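Local structure of quinoline 2-oxidoreductase large subunit (Pseudomonas putida, 1T3Q) at residues I14-R20 with T668-I674; H338-V343 with F476-P480; V568-A572 with V605-A609. The protein forms the molybdenum-bearing large subunit of a xanthine dehydrogenase family hydroxylase that oxidises quinoline at C2, with the molybdenum on a pterin cytosine dinucleotide. All blocks are in the same frame, centred on the assembly; numbering follows the deposited sequence.

Interaction 1: residues I14-R20 with T668-I674; sequences IGTSVLR and TMINPMI. With MCN (pterin cytosine dinucleotide), chain N.
Asn671 and Val18 are joined by a well-aimed bond: Asn671 ND2 gives a hydrogen to Val18 O at 2.9 Å, in the carbonyl plane and on a lone pair. The other end of this amide, OD1, takes Ile674 N at 3.0 Å, making Asn671 the N-cap of its helix; CG anti to the backbone N (chi1 -168°) carries the amide there. A second first-turn amide, Met673 N, is bound by Ser17 OG at 2.9 Å. Further back, Gly15 N donates to Ile670 O at 2.8 Å, and Gly15 CA sits 3.2 Å from Met669 O.

These bonds probably steady the loop that meets the cytosine, whose hydrogen bonds here all go to backbone atoms, with the Ile670 side chain lying against the base: Thr668 O accepts from MCN N4, Ile670 N points almost straight at MCN N3 (3.1 Å, 178°), and Asn671 N binds MCN O2 at 3.1 Å. All three base-pairing positions are thus occupied, consistent with selection of the cytosine dinucleotide.

Arg20 lays its aliphatic part against Ile674, while its guanidinium pairs with Asp23. Helix 510-522 packs alongside, its Gln516 bonding both Asn671 ND2 and Thr16 O, and His103 of the small subunit rests on Met673 at the start of helix 672-692.

Interaction 2: residues H338-V343 with F476-P480; sequences HVGNAV and FLGTP
His338 turns the CE1 corner of its imidazole to the loop opposite, where CE1 comes within 3.1 Å of Gly478 O and 3.4 Å of Leu477 O. Leu477 O lies at the ring edge, near its plane, and so do Gly478 CA and a water; Gly478 O and the Thr479 methyl approach obliquely. With CG anti to the backbone N (chi1 -167°), the ring reaches out from helix 337-342 toward this turn. The water donates to Gly478 O at 2.9 Å and stands 3.3 Å from His338 NE2, a weak bond.

The Phe476 ring is met at its edge by a valine methyl, Val343 CG1, 3.7 Å from Phe476 CE2, while Ala342 O lies 3.6 Å from Phe476 CZ at a slant. Leu477 points its side chain to the helix: its CD2 rests 4.0 Å from Ala342 CB, and Val339 CG1 is 4.2 Å from Leu477 CB.

Gly478 closes helix 471-476 with a Schellman motif, and a side chain there would run into the imidazole. Putting an alanine at His338 would probably open a gap beside this turn and deprive the bridging water of its ring partner.

Between a segment of the first cofactor-binding family region and one of the second, then, cohesion comes mainly from apolar packing, with the CE1-H, which would be somewhat polarised, probably drawn to the two carbonyl oxygens and one water supplying a weak polar link.

Interaction 3: residues V568-A572 with V605-A609; sequences VKQLA and VVGAA
Leu571 drives its CD2 methyl into the backbone of the facing helix, 3.4 Å from Val605 O and 3.4 Å from Ala609 N, and this is the tight part of the contact. The same methyl lies 3.6 Å from Ala609 CB and 4.1 Å from Ala608 CB; the small alanines let the leucine come down onto the helix, beside Val605. CG anti to the backbone N (chi1 178°) extends the side chain straight across.

Val605 returns the wedge. Its CG1 settles 3.7 Å from Val568 O and 3.8 Å from Val568 CG1, with Leu571 and Ala572 also against it.

Two helices of the second cofactor-binding family region meet here nearly at right angles, at 93°, with axes 9.8 Å apart, so a compact patch of side chains does the work rather than a long seam. Helix 549-576 runs on in both directions beyond it, whereas helix 602-611 is short.

Packing is slacker where Val568 CG2 and Val606 CG2 only approach to 4.5 Å; strand 486-491 contributes Ile491 against both valines. Val590 of strand 589-592 likewise packs on Ala572 and Val605. On the side of helix 549-576 turned from the contact, partly exposed Lys569 forms a salt bridge with Glu566.

In the fold
Interactions 2 and 3 are buried contacts; interaction 1 is only partly buried, with the cofactor and the small subunit at its borders. No structural element is shared among the three. Interaction 1 ties an N-terminal loop to a distant part of the chain, and both other contacts are nested within the loop it closes. Its chemistry is chiefly polar, as suits a cofactor-reading loop, whereas interaction 3 has no hydrogen bond across it and rests on aliphatic side chains. Interaction 2 mixes apolar contacts with a water link. Interaction 3 is buried although it lies about 41 Å out from the chain centre, whereas interaction 2 is buried about 15 Å from that centre.

Interaction 1: residues I14-R20 with T668-I674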
loop_
_atom_site.group_PDB
_atom_site.type_symbol
_atom_site.label_atom_id
_atom_site.label_comp_id
_atom_site.label_asym_id
_atom_site.label_seq_id
_atom_site.Cartn_x
_atom_site.Cartn_y
_atom_site.Cartn_z
ATOM N N ILE B 14 -6.185 -31.943 -1.730
ATOM C CA ILE B 14 -5.093 -32.342 -2.606
ATOM C C ILE B 14 -5.585 -33.468 -3.511
ATOM O O ILE B 14 -6.153 -34.459 -3.034
ATOM C CB ILE B 14 -3.877 -32.853 -1.789
ATOM C CG1 ILE B 14 -3.248 -31.695 -1.011
ATOM C CG2 ILE B 14 -2.853 -33.494 -2.721
ATOM C CD1 ILE B 14 -2.136 -32.120 -0.057
ATOM N N GLY B 15 -5.363 -33.311 -4.814
ATOM C CA GLY B 15 -5.791 -34.312 -5.775
ATOM C C GLY B 15 -7.041 -33.900 -6.532
ATOM O O GLY B 15 -7.441 -34.560 -7.490
ATOM N N THR B 16 -7.666 -32.809 -6.102
ATOM C CA THR B 16 -8.874 -32.324 -6.756
ATOM C C THR B 16 -8.595 -31.045 -7.538
ATOM O O THR B 16 -7.766 -30.223 -7.133
ATOM C CB THR B 16 -10.000 -32.064 -5.732
ATOM O OG1 THR B 16 -9.656 -30.959 -4.889
ATOM C CG2 THR B 16 -10.219 -33.305 -4.873
ATOM N N SER B 17 -9.283 -30.890 -8.665
ATOM C CA SER B 17 -9.096 -29.721 -9.519
ATOM C C SER B 17 -9.907 -28.508 -9.080
ATOM O O SER B 17 -10.844 -28.094 -9.758
ATOM C CB SER B 17 -9.426 -30.081 -10.967
ATOM O OG SER B 17 -8.484 -31.006 -11.477
ATOM N N VAL B 18 -9.529 -27.940 -7.940
ATOM C CA VAL B 18 -10.189 -26.756 -7.403
ATOM C C VAL B 18 -9.991 -25.591 -8.380
ATOM O O VAL B 18 -8.893 -25.400 -8.911
ATOM C CB VAL B 18 -9.583 -26.380 -6.019
ATOM C CG1 VAL B 18 -10.085 -25.020 -5.562
ATOM C CG2 VAL B 18 -9.937 -27.449 -4.996
ATOM N N LEU B 19 -11.054 -24.830 -8.635
ATOM C CA LEU B 19 -10.958 -23.687 -9.539
ATOM C C LEU B 19 -10.057 -22.631 -8.902
ATOM O O LEU B 19 -10.107 -22.410 -7.693
ATOM C CB LEU B 19 -12.347 -23.106 -9.823
ATOM C CG LEU B 19 -13.289 -24.075 -10.551
ATOM C CD1 LEU B 19 -14.598 -23.373 -10.879
ATOM C CD2 LEU B 19 -12.623 -24.581 -11.829
ATOM N N ARG B 20 -9.244 -21.975 -9.722
ATOM C CA ARG B 20 -8.305 -20.979 -9.214
ATOM C C ARG B 20 -8.941 -19.737 -8.610
ATOM O O ARG B 20 -9.751 -19.066 -9.241
ATOM C CB ARG B 20 -7.326 -20.572 -10.321
ATOM C CG ARG B 20 -6.633 -21.751 -10.994
ATOM C CD ARG B 20 -5.318 -21.318 -11.623
ATOM N NE ARG B 20 -5.447 -20.005 -12.252
ATOM C CZ ARG B 20 -4.420 -19.247 -12.612
ATOM N NH1 ARG B 20 -4.636 -18.060 -13.169
ATOM N NH2 ARG B 20 -3.180 -19.676 -12.416
ATOM N N THR B 668 2.110 -37.288 -6.448
ATOM C CA THR B 668 0.746 -36.874 -6.152
ATOM C C THR B 668 0.457 -35.492 -6.736
ATOM O O THR B 668 1.145 -34.528 -6.418
ATOM C CB THR B 668 0.509 -36.812 -4.626
ATOM O OG1 THR B 668 0.664 -38.122 -4.069
ATOM C CG2 THR B 668 -0.891 -36.289 -4.313
ATOM N N MET B 669 -0.554 -35.402 -7.597
ATOM C CA MET B 669 -0.935 -34.116 -8.180
ATOM C C MET B 669 -1.800 -33.362 -7.178
ATOM O O MET B 669 -2.754 -33.922 -6.634
ATOM C CB MET B 669 -1.750 -34.307 -9.460
ATOM C CG MET B 669 -1.011 -34.924 -10.627
ATOM S SD MET B 669 -2.072 -34.958 -12.089
ATOM C CE MET B 669 -3.056 -36.408 -11.757
ATOM N N ILE B 670 -1.479 -32.095 -6.937
ATOM C CA ILE B 670 -2.266 -31.286 -6.014
ATOM C C ILE B 670 -3.554 -30.872 -6.722
ATOM O O ILE B 670 -4.650 -30.992 -6.175
ATOM C CB ILE B 670 -1.518 -30.000 -5.611
ATOM C CG1 ILE B 670 -0.185 -30.351 -4.945
ATOM C CG2 ILE B 670 -2.379 -29.160 -4.668
ATOM C CD1 ILE B 670 0.706 -29.134 -4.733
ATOM N N ASN B 671 -3.402 -30.405 -7.957
ATOM C CA ASN B 671 -4.518 -29.925 -8.757
ATOM C C ASN B 671 -4.298 -30.387 -10.196
ATOM O O ASN B 671 -3.577 -29.745 -10.962
ATOM C CB ASN B 671 -4.556 -28.391 -8.673
ATOM C CG ASN B 671 -5.832 -27.802 -9.227
ATOM O OD1 ASN B 671 -6.168 -28.015 -10.387
ATOM N ND2 ASN B 671 -6.550 -27.045 -8.394
ATOM N N PRO B 672 -4.909 -31.523 -10.580
ATOM C CA PRO B 672 -4.767 -32.067 -11.934
ATOM C C PRO B 672 -5.001 -31.037 -13.039
ATOM O O PRO B 672 -4.278 -31.015 -14.030
ATOM C CB PRO B 672 -5.785 -33.205 -11.954
ATOM C CG PRO B 672 -5.762 -33.686 -10.530
ATOM C CD PRO B 672 -5.784 -32.382 -9.759
ATOM N N MET B 673 -6.015 -30.196 -12.871
ATOM C CA MET B 673 -6.319 -29.162 -13.856
ATOM C C MET B 673 -5.107 -28.240 -14.060
ATOM O O MET B 673 -4.695 -27.965 -15.188
ATOM C CB MET B 673 -7.509 -28.331 -13.382
ATOM C CG MET B 673 -7.912 -27.220 -14.343
ATOM S SD MET B 673 -9.269 -26.217 -13.690
ATOM C CE MET B 673 -8.362 -25.221 -12.473
ATOM N N ILE B 674 -4.549 -27.760 -12.959
ATOM C CA ILE B 674 -3.397 -26.866 -13.021
ATOM C C ILE B 674 -2.181 -27.571 -13.607
ATOM O O ILE B 674 -1.444 -26.987 -14.401
ATOM C CB ILE B 674 -3.095 -26.283 -11.619
ATOM C CG1 ILE B 674 -4.136 -25.202 -11.299
ATOM C CG2 ILE B 674 -1.679 -25.690 -11.567
ATOM C CD1 ILE B 674 -4.098 -24.690 -9.883
HETATM N N1 MCN N . 1.508 -28.731 -9.236
HETATM C C2 MCN N . 0.478 -29.564 -8.687
HETATM N N3 MCN N . 0.939 -30.809 -8.288
HETATM C C4 MCN N . 2.243 -31.284 -8.382
HETATM C C5 MCN N . 3.252 -30.391 -8.965
HETATM C C6 MCN N . 2.887 -29.133 -9.381
HETATM O O2 MCN N . -0.669 -29.182 -8.626
HETATM N N4 MCN N . 2.568 -32.488 -7.963
HETATM C "C1'" MCN N . 1.034 -27.292 -9.664
HETATM C C2D MCN N . 1.357 -26.206 -8.540
HETATM O "O2'" MCN N . 0.308 -25.175 -8.523
HETATM C "C3'" MCN N . 2.733 -25.706 -8.928
HETATM C C4D MCN N . 2.724 -25.689 -10.438
HETATM O O4D MCN N . 1.729 -26.762 -10.829
HETATM O "O3'" MCN N . 2.949 -24.363 -8.371
HETATM C "C5'" MCN N . 4.117 -25.789 -11.122
HETATM O "O5'" MCN N . 4.741 -26.908 -10.543
HETATM P PA MCN N . 6.150 -26.889 -9.833
HETATM O O1A MCN N . 5.881 -27.091 -8.373
HETATM O O2A MCN N . 6.983 -27.877 -10.632
HETATM O O3A MCN N . 7.000 -25.521 -10.064
HETATM P PB MCN N . 6.843 -24.062 -9.422
HETATM O O1B MCN N . 8.103 -23.781 -8.670
HETATM O O2B MCN N . 5.547 -23.930 -8.677
HETATM O O3B MCN N . 6.731 -23.104 -10.704
HETATM C C10 MCN N . 7.882 -22.684 -11.392
HETATM C "C9'" MCN N . 7.906 -23.470 -12.662
HETATM C "C8'" MCN N . 9.130 -22.929 -13.436
HETATM S "S8'" MCN N . 10.710 -23.182 -12.638
HETATM C "C7'" MCN N . 9.107 -22.333 -14.630
HETATM S "S7'" MCN N . 10.532 -21.698 -15.500
HETATM C "C6'" MCN N . 7.711 -22.097 -15.300
HETATM C C7 MCN N . 6.712 -23.121 -14.831
HETATM O "O9'" MCN N . 6.642 -23.158 -13.415
HETATM N "N5'" MCN N . 7.395 -20.627 -15.067
HETATM C C4A MCN N . 5.977 -20.435 -15.305
HETATM N "N8'" MCN N . 5.342 -22.794 -15.354
HETATM C C4B MCN N . 4.990 -21.420 -15.495
HETATM N "N1'" MCN N . 3.610 -21.186 -15.723
HETATM C "C2'" MCN N . 3.254 -19.880 -15.758
HETATM N "N2'" MCN N . 1.952 -19.604 -15.987
HETATM N "N3'" MCN N . 4.144 -18.846 -15.553
HETATM C "C4'" MCN N . 5.557 -19.006 -15.300
HETATM O "O4'" MCN N . 6.270 -18.047 -15.131
#

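Interaction 2: residues H338-V343 with F476-P480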
loop_
_atom_site.group_PDB
_atom_site.type_symbol
_atom_site.label_atom_id
_atom_site.label_comp_id
_atom_site.label_asym_id
_atom_site.label_seq_id
_atom_site.Cartn_x
_atom_site.Cartn_y
_atom_site.Cartn_z
ATOM N N HIS B 338 26.708 -27.116 -17.930
ATOM C CA HIS B 338 27.121 -27.700 -16.662
ATOM C C HIS B 338 26.036 -28.554 -16.007
ATOM O O HIS B 338 26.236 -29.747 -15.783
ATOM C CB HIS B 338 27.588 -26.597 -15.712
ATOM C CG HIS B 338 28.323 -27.103 -14.510
ATOM N ND1 HIS B 338 27.683 -27.501 -13.356
ATOM C CD2 HIS B 338 29.647 -27.281 -14.285
ATOM C CE1 HIS B 338 28.581 -27.900 -12.472
ATOM N NE2 HIS B 338 29.780 -27.776 -13.012
ATOM N N VAL B 339 24.888 -27.960 -15.697
ATOM C CA VAL B 339 23.824 -28.737 -15.071
ATOM C C VAL B 339 23.232 -29.748 -16.046
ATOM O O VAL B 339 22.724 -30.794 -15.632
ATOM C CB VAL B 339 22.699 -27.835 -14.524
ATOM C CG1 VAL B 339 23.256 -26.934 -13.436
ATOM C CG2 VAL B 339 22.078 -27.015 -15.647
ATOM N N GLY B 340 23.313 -29.440 -17.339
ATOM C CA GLY B 340 22.794 -30.341 -18.356
ATOM C C GLY B 340 23.540 -31.667 -18.403
ATOM O O GLY B 340 22.925 -32.737 -18.444
ATOM N N ASN B 341 24.870 -31.606 -18.402
ATOM C CA ASN B 341 25.670 -32.824 -18.449
ATOM C C ASN B 341 25.498 -33.690 -17.210
ATOM O O ASN B 341 25.697 -34.904 -17.265
ATOM C CB ASN B 341 27.155 -32.494 -18.640
ATOM C CG ASN B 341 27.515 -32.251 -20.093
ATOM O OD1 ASN B 341 28.688 -32.289 -20.468
ATOM N ND2 ASN B 341 26.510 -31.991 -20.921
ATOM N N ALA B 342 25.127 -33.076 -16.090
ATOM C CA ALA B 342 24.936 -33.841 -14.865
ATOM C C ALA B 342 23.816 -34.869 -15.022
ATOM O O ALA B 342 23.860 -35.939 -14.415
ATOM C CB ALA B 342 24.627 -32.909 -13.700
ATOM N N VAL B 343 22.813 -34.551 -15.836
ATOM C CA VAL B 343 21.687 -35.466 -16.036
ATOM C C VAL B 343 21.609 -35.992 -17.467
ATOM O O VAL B 343 20.544 -36.411 -17.925
ATOM C CB VAL B 343 20.339 -34.772 -15.706
ATOM C CG1 VAL B 343 20.326 -34.298 -14.252
ATOM C CG2 VAL B 343 20.116 -33.600 -16.644
ATOM N N PHE B 476 24.145 -32.369 -6.241
ATOM C CA PHE B 476 24.151 -33.367 -7.304
ATOM C C PHE B 476 24.473 -32.737 -8.659
ATOM O O PHE B 476 25.186 -33.327 -9.470
ATOM C CB PHE B 476 22.789 -34.070 -7.396
ATOM C CG PHE B 476 22.590 -34.824 -8.682
ATOM C CD1 PHE B 476 23.313 -35.980 -8.946
ATOM C CD2 PHE B 476 21.732 -34.332 -9.663
ATOM C CE1 PHE B 476 23.194 -36.636 -10.171
ATOM C CE2 PHE B 476 21.604 -34.976 -10.891
ATOM C CZ PHE B 476 22.340 -36.132 -11.147
ATOM N N LEU B 477 23.941 -31.541 -8.897
ATOM C CA LEU B 477 24.155 -30.831 -10.152
ATOM C C LEU B 477 25.535 -30.190 -10.273
ATOM O O LEU B 477 25.871 -29.627 -11.312
ATOM C CB LEU B 477 23.077 -29.755 -10.344
ATOM C CG LEU B 477 21.640 -30.240 -10.566
ATOM C CD1 LEU B 477 20.719 -29.037 -10.719
ATOM C CD2 LEU B 477 21.581 -31.119 -11.805
ATOM N N GLY B 478 26.326 -30.258 -9.210
ATOM C CA GLY B 478 27.657 -29.676 -9.260
ATOM C C GLY B 478 27.700 -28.174 -9.040
ATOM O O GLY B 478 28.691 -27.521 -9.366
ATOM N N THR B 479 26.625 -27.623 -8.487
ATOM C CA THR B 479 26.551 -26.198 -8.201
ATOM C C THR B 479 26.174 -26.080 -6.729
ATOM O O THR B 479 25.086 -25.614 -6.384
ATOM C CB THR B 479 25.481 -25.501 -9.070
ATOM O OG1 THR B 479 24.199 -26.097 -8.827
ATOM C CG2 THR B 479 25.824 -25.637 -10.550
ATOM N N PRO B 480 27.081 -26.509 -5.836
ATOM C CA PRO B 480 26.850 -26.465 -4.390
ATOM C C PRO B 480 26.251 -25.163 -3.884
ATOM O O PRO B 480 26.798 -24.076 -4.087
ATOM C CB PRO B 480 28.232 -26.772 -3.802
ATOM C CG PRO B 480 29.184 -26.424 -4.908
ATOM C CD PRO B 480 28.469 -26.902 -6.131
HETATM O O HOH W 1 31.058 -29.059 -10.221
#

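Interaction 3: residues V568-A572 with V605-A609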
loop_
_atom_site.group_PDB
_atom_site.type_symbol
_atom_site.label_atom_id
_atom_site.label_comp_id
_atom_site.label_asym_id
_atom_site.label_seq_id
_atom_site.Cartn_x
_atom_site.Cartn_y
_atom_site.Cartn_z
ATOM N N VAL B 568 -2.820 -27.935 18.792
ATOM C CA VAL B 568 -4.269 -28.083 18.792
ATOM C C VAL B 568 -4.600 -29.501 19.289
ATOM O O VAL B 568 -5.545 -29.698 20.055
ATOM C CB VAL B 568 -4.863 -27.864 17.367
ATOM C CG1 VAL B 568 -6.324 -28.312 17.326
ATOM C CG2 VAL B 568 -4.779 -26.381 16.992
ATOM N N LYS B 569 -3.805 -30.482 18.868
ATOM C CA LYS B 569 -4.019 -31.871 19.285
ATOM C C LYS B 569 -3.795 -32.026 20.791
ATOM O O LYS B 569 -4.521 -32.759 21.464
ATOM C CB LYS B 569 -3.082 -32.805 18.512
ATOM C CG LYS B 569 -3.440 -32.942 17.031
ATOM C CD LYS B 569 -2.284 -33.491 16.198
ATOM C CE LYS B 569 -1.894 -34.904 16.609
ATOM N NZ LYS B 569 -0.761 -35.435 15.788
ATOM N N GLN B 570 -2.793 -31.327 21.317
ATOM C CA GLN B 570 -2.485 -31.377 22.741
ATOM C C GLN B 570 -3.625 -30.820 23.577
ATOM O O GLN B 570 -3.977 -31.373 24.617
ATOM C CB GLN B 570 -1.213 -30.582 23.038
ATOM C CG GLN B 570 0.008 -31.116 22.334
ATOM C CD GLN B 570 1.226 -30.242 22.537
ATOM O OE1 GLN B 570 2.272 -30.479 21.941
ATOM N NE2 GLN B 570 1.096 -29.227 23.378
ATOM N N LEU B 571 -4.196 -29.708 23.132
ATOM C CA LEU B 571 -5.293 -29.093 23.857
ATOM C C LEU B 571 -6.535 -29.970 23.751
ATOM O O LEU B 571 -7.259 -30.164 24.729
ATOM C CB LEU B 571 -5.593 -27.702 23.289
ATOM C CG LEU B 571 -6.756 -26.957 23.943
ATOM C CD1 LEU B 571 -6.493 -26.829 25.436
ATOM C CD2 LEU B 571 -6.918 -25.576 23.312
ATOM N N ALA B 572 -6.782 -30.495 22.558
ATOM C CA ALA B 572 -7.943 -31.345 22.333
ATOM C C ALA B 572 -7.835 -32.632 23.149
ATOM O O ALA B 572 -8.815 -33.088 23.739
ATOM C CB ALA B 572 -8.064 -31.671 20.854
ATOM N N VAL B 605 -11.883 -25.767 19.600
ATOM C CA VAL B 605 -10.593 -26.036 20.231
ATOM C C VAL B 605 -9.715 -24.794 20.084
ATOM O O VAL B 605 -9.102 -24.333 21.042
ATOM C CB VAL B 605 -9.867 -27.233 19.573
ATOM C CG1 VAL B 605 -8.546 -27.503 20.297
ATOM C CG2 VAL B 605 -10.750 -28.467 19.621
ATOM N N VAL B 606 -9.665 -24.261 18.870
ATOM C CA VAL B 606 -8.874 -23.069 18.596
ATOM C C VAL B 606 -9.367 -21.923 19.469
ATOM O O VAL B 606 -8.568 -21.181 20.037
ATOM C CB VAL B 606 -8.966 -22.676 17.103
ATOM C CG1 VAL B 606 -8.285 -21.320 16.861
ATOM C CG2 VAL B 606 -8.312 -23.756 16.254
ATOM N N GLY B 607 -10.687 -21.785 19.576
ATOM C CA GLY B 607 -11.251 -20.729 20.400
ATOM C C GLY B 607 -10.709 -20.807 21.817
ATOM O O GLY B 607 -10.321 -19.794 22.408
ATOM N N ALA B 608 -10.669 -22.019 22.360
ATOM C CA ALA B 608 -10.168 -22.245 23.713
ATOM C C ALA B 608 -8.665 -21.987 23.810
ATOM O O ALA B 608 -8.183 -21.491 24.824
ATOM C CB ALA B 608 -10.484 -23.685 24.157
ATOM N N ALA B 609 -7.923 -22.329 22.762
ATOM C CA ALA B 609 -6.478 -22.113 22.771
ATOM C C ALA B 609 -6.178 -20.630 22.934
ATOM O O ALA B 609 -5.273 -20.241 23.676
ATOM C CB ALA B 609 -5.853 -22.636 21.477
#